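Local coordinates for protein SusD homolog (Bacteroides thetaiotaomicron VPI-5482, PDB 3FDH) that probably captures glycans at the bacterial cell surface for import across the outer membrane, as SusD-type lipoproteins do, at residues A[123-128]-A[206-211]; A[156-161]-A[492-497]; A[309-312]-A[316-319]. All blocks are in the same frame, centred on the assembly; numbering follows the deposited sequence.

Interaction 1: residues A[123-128]-A[206-211]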
loop_
_atom_site.group_PDB
_atom_site.type_symbol
_atom_site.label_atom_id
_atom_site.label_comp_id
_atom_site.label_asym_id
_atom_site.label_seq_id
_atom_site.Cartn_x
_atom_site.Cartn_y
_atom_site.Cartn_z
ATOM N N ILE A 123 -0.755 -2.702 -11.637
ATOM C CA ILE A 123 -0.962 -2.123 -12.957
ATOM C C ILE A 123 -2.410 -1.663 -13.084
ATOM O O ILE A 123 -2.732 -0.523 -13.476
ATOM C CB ILE A 123 -0.667 -3.135 -14.104
ATOM C CG1 ILE A 123 0.837 -3.393 -14.247
ATOM C CG2 ILE A 123 -1.154 -2.594 -15.431
ATOM C CD1 ILE A 123 1.178 -4.480 -15.262
ATOM N N ALA A 124 -3.286 -2.604 -12.801
ATOM C CA ALA A 124 -4.713 -2.372 -12.982
ATOM C C ALA A 124 -5.203 -1.285 -12.059
ATOM O O ALA A 124 -5.950 -0.423 -12.449
ATOM C CB ALA A 124 -5.526 -3.684 -12.803
ATOM N N ASP A 125 -4.765 -1.320 -10.819
ATOM C CA ASP A 125 -5.262 -0.352 -9.811
ATOM C C ASP A 125 -4.833 1.082 -10.071
ATOM O O ASP A 125 -5.622 2.058 -9.902
ATOM C CB ASP A 125 -4.842 -0.764 -8.418
ATOM C CG ASP A 125 -5.572 -1.964 -7.965
ATOM O OD1 ASP A 125 -6.633 -2.299 -8.553
ATOM O OD2 ASP A 125 -5.052 -2.602 -7.032
ATOM N N PHE A 126 -3.597 1.212 -10.545
ATOM C CA PHE A 126 -3.015 2.541 -10.689
ATOM C C PHE A 126 -3.195 3.134 -12.038
ATOM O O PHE A 126 -3.401 4.328 -12.143
ATOM C CB PHE A 126 -1.564 2.577 -10.177
ATOM C CG PHE A 126 -1.530 2.547 -8.725
ATOM C CD1 PHE A 126 -1.663 1.342 -8.039
ATOM C CD2 PHE A 126 -1.538 3.721 -8.017
ATOM C CE1 PHE A 126 -1.768 1.341 -6.706
ATOM C CE2 PHE A 126 -1.599 3.720 -6.685
ATOM C CZ PHE A 126 -1.739 2.541 -6.017
ATOM N N PHE A 127 -3.164 2.301 -13.062
ATOM C CA PHE A 127 -3.218 2.825 -14.406
ATOM C C PHE A 127 -4.499 2.575 -15.167
ATOM O O PHE A 127 -4.769 3.238 -16.159
ATOM C CB PHE A 127 -1.992 2.332 -15.196
ATOM C CG PHE A 127 -0.716 2.742 -14.563
ATOM C CD1 PHE A 127 -0.193 3.978 -14.807
ATOM C CD2 PHE A 127 -0.045 1.887 -13.709
ATOM C CE1 PHE A 127 0.975 4.371 -14.214
ATOM C CE2 PHE A 127 1.113 2.272 -13.099
ATOM C CZ PHE A 127 1.627 3.515 -13.337
ATOM N N GLY A 128 -5.304 1.660 -14.657
ATOM C CA GLY A 128 -6.581 1.305 -15.280
ATOM C C GLY A 128 -6.359 0.286 -16.355
ATOM O O GLY A 128 -5.614 -0.680 -16.176
ATOM N N THR A 206 -11.331 -9.069 -4.015
ATOM C CA THR A 206 -12.776 -9.252 -4.053
ATOM C C THR A 206 -13.448 -7.953 -3.602
ATOM O O THR A 206 -14.379 -7.432 -4.253
ATOM C CB THR A 206 -13.235 -10.468 -3.222
ATOM O OG1 THR A 206 -12.647 -11.656 -3.790
ATOM C CG2 THR A 206 -14.783 -10.584 -3.219
HETATM N N MSE A 207 -12.960 -7.411 -2.499
HETATM C CA MSE A 207 -13.535 -6.159 -1.993
HETATM C C MSE A 207 -13.248 -5.033 -2.976
HETATM O O MSE A 207 -14.055 -4.117 -3.167
HETATM C CB MSE A 207 -13.001 -5.821 -0.603
HETATM C CG MSE A 207 -13.709 -4.616 -0.016
HETATM SE SE MSE A 207 -15.499 -4.989 0.482
HETATM C CE MSE A 207 -14.880 -5.850 2.025
ATOM N N ARG A 208 -12.103 -5.115 -3.647
ATOM C CA ARG A 208 -11.731 -4.043 -4.603
ATOM C C ARG A 208 -12.782 -3.802 -5.665
ATOM O O ARG A 208 -13.052 -2.658 -6.069
ATOM C CB ARG A 208 -10.422 -4.380 -5.307
ATOM C CG ARG A 208 -10.004 -3.283 -6.289
ATOM C CD ARG A 208 -9.153 -2.220 -5.603
ATOM N NE ARG A 208 -7.780 -2.718 -5.498
ATOM C CZ ARG A 208 -7.117 -2.964 -4.373
ATOM N NH1 ARG A 208 -7.629 -2.684 -3.196
ATOM N NH2 ARG A 208 -5.879 -3.414 -4.439
ATOM N N LEU A 209 -13.394 -4.900 -6.120
ATOM C CA LEU A 209 -14.311 -4.844 -7.280
ATOM C C LEU A 209 -15.792 -4.805 -6.923
ATOM O O LEU A 209 -16.656 -4.964 -7.764
ATOM C CB LEU A 209 -14.092 -6.035 -8.184
ATOM C CG LEU A 209 -12.693 -6.335 -8.705
ATOM C CD1 LEU A 209 -12.803 -7.406 -9.787
ATOM C CD2 LEU A 209 -11.980 -5.122 -9.227
ATOM N N ILE A 210 -16.047 -4.587 -5.662
ATOM C CA ILE A 210 -17.410 -4.661 -5.108
ATOM C C ILE A 210 -18.418 -3.770 -5.818
ATOM O O ILE A 210 -19.561 -4.143 -5.994
ATOM C CB ILE A 210 -17.423 -4.374 -3.579
ATOM C CG1 ILE A 210 -18.714 -4.909 -2.946
ATOM C CG2 ILE A 210 -17.200 -2.872 -3.285
ATOM C CD1 ILE A 210 -18.862 -6.418 -3.051
ATOM N N ASN A 211 -17.981 -2.580 -6.205
ATOM C CA ASN A 211 -18.873 -1.651 -6.886
ATOM C C ASN A 211 -19.485 -2.263 -8.127
ATOM O O ASN A 211 -20.593 -1.912 -8.553
ATOM C CB ASN A 211 -18.093 -0.382 -7.254
ATOM C CG ASN A 211 -18.965 0.720 -7.806
ATOM O OD1 ASN A 211 -20.138 0.844 -7.451
ATOM N ND2 ASN A 211 -18.377 1.569 -8.638
#

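Interaction 2: residues A[156-161]-A[492-497]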
loop_
_atom_site.group_PDB
_atom_site.type_symbol
_atom_site.label_atom_id
_atom_site.label_comp_id
_atom_site.label_asym_id
_atom_site.label_seq_id
_atom_site.Cartn_x
_atom_site.Cartn_y
_atom_site.Cartn_z
ATOM N N GLU A 156 -10.450 -7.250 -17.529
ATOM C CA GLU A 156 -9.689 -8.363 -18.077
ATOM C C GLU A 156 -8.450 -8.640 -17.249
ATOM O O GLU A 156 -8.060 -9.780 -17.068
ATOM C CB GLU A 156 -9.295 -8.118 -19.530
ATOM C CG GLU A 156 -10.459 -8.295 -20.450
ATOM C CD GLU A 156 -10.222 -7.815 -21.856
ATOM O OE1 GLU A 156 -9.324 -6.979 -22.093
ATOM O OE2 GLU A 156 -10.996 -8.250 -22.720
ATOM N N ILE A 157 -7.852 -7.581 -16.721
ATOM C CA ILE A 157 -6.624 -7.736 -15.935
ATOM C C ILE A 157 -7.008 -8.443 -14.643
ATOM O O ILE A 157 -6.339 -9.382 -14.196
ATOM C CB ILE A 157 -5.891 -6.385 -15.683
ATOM C CG1 ILE A 157 -5.416 -5.752 -16.999
ATOM C CG2 ILE A 157 -4.665 -6.634 -14.707
ATOM C CD1 ILE A 157 -4.838 -4.335 -16.855
ATOM N N TYR A 158 -8.117 -8.023 -14.045
ATOM C CA TYR A 158 -8.585 -8.644 -12.790
ATOM C C TYR A 158 -8.934 -10.129 -12.960
ATOM O O TYR A 158 -8.679 -10.950 -12.065
ATOM C CB TYR A 158 -9.684 -7.857 -12.063
ATOM C CG TYR A 158 -9.051 -6.992 -10.966
ATOM C CD1 TYR A 158 -8.583 -5.728 -11.218
ATOM C CD2 TYR A 158 -8.840 -7.503 -9.723
ATOM C CE1 TYR A 158 -7.977 -4.981 -10.239
ATOM C CE2 TYR A 158 -8.206 -6.783 -8.742
ATOM C CZ TYR A 158 -7.785 -5.509 -9.000
ATOM O OH TYR A 158 -7.183 -4.793 -7.999
ATOM N N THR A 159 -9.463 -10.487 -14.122
ATOM C CA THR A 159 -9.738 -11.885 -14.377
ATOM C C THR A 159 -8.410 -12.650 -14.340
ATOM O O THR A 159 -8.339 -13.748 -13.820
ATOM C CB THR A 159 -10.412 -12.100 -15.727
ATOM O OG1 THR A 159 -11.720 -11.511 -15.677
ATOM C CG2 THR A 159 -10.537 -13.594 -16.024
ATOM N N GLN A 160 -7.360 -12.030 -14.868
ATOM C CA GLN A 160 -6.029 -12.651 -14.927
ATOM C C GLN A 160 -5.434 -12.741 -13.548
ATOM O O GLN A 160 -4.786 -13.709 -13.178
ATOM C CB GLN A 160 -5.086 -11.894 -15.861
ATOM C CG GLN A 160 -5.530 -11.938 -17.300
ATOM C CD GLN A 160 -4.722 -11.013 -18.217
ATOM O OE1 GLN A 160 -3.549 -11.271 -18.523
ATOM N NE2 GLN A 160 -5.386 -9.981 -18.732
ATOM N N ILE A 161 -5.739 -11.739 -12.755
ATOM C CA ILE A 161 -5.248 -11.674 -11.382
ATOM C C ILE A 161 -5.799 -12.832 -10.555
ATOM O O ILE A 161 -5.060 -13.584 -9.882
ATOM C CB ILE A 161 -5.615 -10.334 -10.732
ATOM C CG1 ILE A 161 -4.790 -9.227 -11.384
ATOM C CG2 ILE A 161 -5.388 -10.365 -9.244
ATOM C CD1 ILE A 161 -5.267 -7.798 -11.076
ATOM N N VAL A 492 -11.028 4.819 -12.662
ATOM C CA VAL A 492 -10.733 3.448 -13.142
ATOM C C VAL A 492 -12.049 2.648 -13.137
ATOM O O VAL A 492 -13.048 3.063 -12.531
ATOM C CB VAL A 492 -9.594 2.764 -12.317
ATOM C CG1 VAL A 492 -8.350 3.671 -12.417
ATOM C CG2 VAL A 492 -9.972 2.496 -10.829
ATOM N N TRP A 493 -12.060 1.509 -13.805
ATOM C CA TRP A 493 -13.303 0.729 -13.918
ATOM C C TRP A 493 -13.949 0.294 -12.608
ATOM O O TRP A 493 -15.148 0.457 -12.417
ATOM C CB TRP A 493 -13.089 -0.444 -14.840
ATOM C CG TRP A 493 -14.246 -1.351 -14.978
ATOM C CD1 TRP A 493 -15.327 -1.192 -15.805
ATOM C CD2 TRP A 493 -14.420 -2.600 -14.313
ATOM N NE1 TRP A 493 -16.162 -2.271 -15.682
ATOM C CE2 TRP A 493 -15.631 -3.149 -14.770
ATOM C CE3 TRP A 493 -13.662 -3.316 -13.370
ATOM C CZ2 TRP A 493 -16.121 -4.376 -14.312
ATOM C CZ3 TRP A 493 -14.156 -4.540 -12.904
ATOM C CH2 TRP A 493 -15.376 -5.052 -13.390
ATOM N N TRP A 494 -13.162 -0.201 -11.676
ATOM C CA TRP A 494 -13.748 -0.660 -10.418
ATOM C C TRP A 494 -14.308 0.485 -9.609
ATOM O O TRP A 494 -15.054 0.271 -8.640
ATOM C CB TRP A 494 -12.833 -1.579 -9.586
ATOM C CG TRP A 494 -11.404 -1.162 -9.257
ATOM C CD1 TRP A 494 -10.280 -1.782 -9.698
ATOM C CD2 TRP A 494 -10.956 -0.091 -8.402
ATOM N NE1 TRP A 494 -9.163 -1.188 -9.171
ATOM C CE2 TRP A 494 -9.539 -0.144 -8.378
ATOM C CE3 TRP A 494 -11.603 0.884 -7.650
ATOM C CZ2 TRP A 494 -8.755 0.746 -7.640
ATOM C CZ3 TRP A 494 -10.802 1.791 -6.895
ATOM C CH2 TRP A 494 -9.400 1.710 -6.918
ATOM N N ALA A 495 -14.014 1.696 -10.064
ATOM C CA ALA A 495 -14.478 2.920 -9.378
ATOM C C ALA A 495 -15.641 3.527 -10.120
ATOM O O ALA A 495 -16.071 4.631 -9.817
ATOM C CB ALA A 495 -13.336 3.944 -9.201
ATOM N N GLY A 496 -16.139 2.808 -11.119
ATOM C CA GLY A 496 -17.275 3.281 -11.899
ATOM C C GLY A 496 -16.867 3.876 -13.220
ATOM O O GLY A 496 -17.707 4.401 -13.970
ATOM N N GLY A 497 -15.571 3.833 -13.511
ATOM C CA GLY A 497 -15.065 4.363 -14.803
ATOM C C GLY A 497 -15.235 3.406 -15.957
ATOM O O GLY A 497 -15.698 2.288 -15.784
#

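Interaction 3: residues A[309-312]-A[316-319]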
loop_
_atom_site.group_PDB
_atom_site.type_symbol
_atom_site.label_atom_id
_atom_site.label_comp_id
_atom_site.label_asym_id
_atom_site.label_seq_id
_atom_site.Cartn_x
_atom_site.Cartn_y
_atom_site.Cartn_z
ATOM N N SER A 309 -0.727 23.176 0.184
ATOM C CA SER A 309 -0.210 24.543 0.118
ATOM C C SER A 309 1.063 24.835 0.946
ATOM O O SER A 309 1.233 25.944 1.443
ATOM C CB SER A 309 -1.331 25.534 0.529
ATOM O OG SER A 309 -1.597 25.460 1.926
ATOM N N PRO A 310 1.984 23.853 1.088
ATOM C CA PRO A 310 3.190 24.260 1.799
ATOM C C PRO A 310 4.109 25.172 1.014
ATOM O O PRO A 310 4.039 25.291 -0.204
ATOM C CB PRO A 310 3.955 22.946 1.950
ATOM C CG PRO A 310 3.630 22.236 0.684
ATOM C CD PRO A 310 2.154 22.562 0.430
ATOM N N ASP A 311 4.976 25.817 1.749
ATOM C CA ASP A 311 6.113 26.514 1.156
ATOM C C ASP A 311 7.094 25.393 0.801
ATOM O O ASP A 311 7.179 24.384 1.509
ATOM C CB ASP A 311 6.768 27.457 2.159
ATOM C CG ASP A 311 5.906 28.657 2.483
ATOM O OD1 ASP A 311 5.079 29.059 1.624
ATOM O OD2 ASP A 311 6.111 29.218 3.582
ATOM N N GLN A 312 7.813 25.551 -0.299
ATOM C CA GLN A 312 8.731 24.518 -0.742
ATOM C C GLN A 312 10.036 24.602 0.060
ATOM O O GLN A 312 10.736 25.625 0.067
ATOM C CB GLN A 312 8.946 24.654 -2.239
ATOM C CG GLN A 312 9.628 23.453 -2.810
ATOM C CD GLN A 312 9.824 23.560 -4.293
ATOM O OE1 GLN A 312 10.350 22.630 -4.919
ATOM N NE2 GLN A 312 9.419 24.695 -4.876
ATOM N N LYS A 316 11.866 23.410 6.644
ATOM C CA LYS A 316 10.866 24.151 7.428
ATOM C C LYS A 316 9.914 23.347 8.322
ATOM O O LYS A 316 9.611 23.695 9.481
ATOM C CB LYS A 316 10.026 25.001 6.501
ATOM C CG LYS A 316 8.976 25.838 7.206
ATOM C CD LYS A 316 8.120 26.572 6.204
ATOM C CE LYS A 316 7.029 27.404 6.869
ATOM N NZ LYS A 316 7.579 28.413 7.830
ATOM N N TYR A 317 9.397 22.292 7.743
ATOM C CA TYR A 317 8.336 21.494 8.378
ATOM C C TYR A 317 8.805 20.258 9.103
ATOM O O TYR A 317 9.765 19.585 8.732
ATOM C CB TYR A 317 7.290 21.076 7.328
ATOM C CG TYR A 317 6.664 22.241 6.588
ATOM C CD1 TYR A 317 5.704 23.045 7.215
ATOM C CD2 TYR A 317 7.059 22.580 5.281
ATOM C CE1 TYR A 317 5.150 24.118 6.572
ATOM C CE2 TYR A 317 6.499 23.677 4.630
ATOM C CZ TYR A 317 5.538 24.437 5.281
ATOM O OH TYR A 317 4.978 25.543 4.663
ATOM N N GLY A 318 8.042 19.981 10.136
ATOM C CA GLY A 318 8.184 18.796 10.954
ATOM C C GLY A 318 7.827 17.590 10.124
ATOM O O GLY A 318 7.440 17.707 8.957
ATOM N N ILE A 319 7.927 16.425 10.748
ATOM C CA ILE A 319 7.772 15.184 10.025
ATOM C C ILE A 319 7.092 14.101 10.827
ATOM O O ILE A 319 6.966 14.210 12.017
ATOM C CB ILE A 319 9.178 14.611 9.640
ATOM C CG1 ILE A 319 10.060 14.507 10.893
ATOM C CG2 ILE A 319 9.844 15.457 8.498
ATOM C CD1 ILE A 319 11.380 13.759 10.766
HETATM O O HOH W 1 8.547 29.666 4.781
#

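Interaction 1: residues A[123-128]-A[206-211]
Asp125 OD2 takes two N-H groups from the guanidinium of Arg208: NH2 lies 2.8 Å from Asp125 OD2, and NE reaches Asp125 OD2 more weakly at 3.1 Å. This is a buried salt bridge between the last turns of helices 106-127 and 191-208, set in the mainly helical, TPR-like scaffold of the SusD family. The backbones stay well apart, with 9.1 Å from Asp125 CA to Arg208 CA, and the two side chains span the gap from opposite directions.

The groups do not meet as a flat, two-pronged pair. Carboxylate and guanidinium planes stand 73° apart. OD2 lies at the guanidinium edge, near its plane, while NH2 comes to OD2 from above the carboxylate plane, 37° out of it. Arg208 leaves its helix with CG opposite the backbone N (chi1 -179°), then bends at the next two bonds, which turns the NE side of the group toward Asp125.

Asp125 OD1 has stronger partners than the arginine: it is hydrogen-bonded to Tyr158 OH and Trp494 NE1. Both carboxylate oxygens are thus engaged in a buried setting, which would probably favour the ionised form of Asp125. The arginine charge is divided too, since Arg208 NH1 makes a salt bridge to Glu433 of helix 431-443. Asn436 of that same helix packs against both Asp125 and Arg208.

Just past the aspartate, helix 106-127 gives out after Phe127, and Gly128 leaves it with positive phi; Gly128 N still reaches back to Ala124 O at 3.1 Å. Across the salt bridge, the Arg208 NE hydrogen is spread thinly, for beside OD2 it has a weak bond to Tyr158 OH and another to Asp125 OD1, 3.3 Å from Arg208 NE.

Interaction 2: residues A[156-161]-A[492-497]
Tyr158 carries the contact from 156-161 to Trp494 of the 492-497 loop, and the helical turn around it is tied from its first residue. Glu156 O accepts from Gln160 N in the ordinary helical way and also from the Gln160 side chain, with Gln160 NE2 3.2 Å from Glu156 O; the two donors arrive on opposite faces of the carbonyl plane. Next, Ile157 packs on Ala124 of helix 106-127.

Tyr158 then sends its ring toward the loop. Its chi1 of -97° lies well off the staggered value near -60°, and this rotation brings CE1 within 4.0 Å of Trp494 CD1. The ring planes are nearly perpendicular, at 88°, yet the approach is oblique. One turn on, Ile161 CD1 sits 3.7 Å above the plane of the Tyr158 ring, over its centre. The indole is backed in a similar way by its own segment, where Val492 CG2 lies 3.5 Å above the Trp494 plane. Val492 O holds the short 3-10 turn by accepting from both Ala495 N and Gly497 N.

The polar ends, Tyr158 OH and Trp494 NE1, both hydrogen-bond to Asp125 OD1. The indole of the C-terminal loop lies between helix 154-171 and helix 431-443, where it touches Asn436, Arg439 and Arg440, while Tyr158 and Ile161 pack against helix 106-127, at Ala124 and at Cys120 and Ala121.

Interaction 3: residues A[309-312]-A[316-319]
Tyr317 places CG opposite its carbonyl carbon (chi1 -57°), which swings the ring back across the loop until its hydroxyl meets the main chain at Asp311; Asp311 makes the matching choice (chi1 -70°), turning its carboxylate toward Lys316. The central bond is nearly straight: Asp311 N donates to Tyr317 OH over 2.9 Å, at an N-H...O angle of 166°. Along the same ring, Asp311 O lies in plane at the edge, 3.3 Å from Tyr317 CE2, while Pro310 CB packs 3.8 Å from Tyr317 CE2. A phenylalanine in place of Tyr317 would probably leave Asp311 N without its acceptor and this part of the loop held to the ring by packing alone. Lys316 CD rests over one ring face, offset toward the rim. The lysine amine stops short of a salt bridge, with Asp311 OD2 4.6 Å from Lys316 NZ; a water donates to OD2 at 2.8 Å and weakly accepts from NZ. Pro310 also packs on Tyr60 and Glu63 of helix 57-63, and Gly318 pairs through its backbone with Ala263 and Val303. This is an irregular surface loop, closed by a tyrosine hydroxyl on a backbone amide just before strand 319-320.

How the interactions relate
Interactions 1 and 2 form one buried cluster, their centres 5 Å apart, and Asp125 OD1 joins them: it lies 2.6 Å from Tyr158 OH and 2.8 Å from Trp494 NE1. The four segments alternate along the chain, so helices 106-127, 154-171 and 191-208 and the C-terminal loop are tied around one carboxylate. Interaction 3 is separate. Its two short segments are nested in the long span closed by interaction 2, and its centre lies about 33 Å from that of interaction 1 and about 37 Å from that of interaction 2. The nearest atoms of interactions 1 and 3 are about 20 Å apart, and those of interactions 2 and 3 about 24 Å.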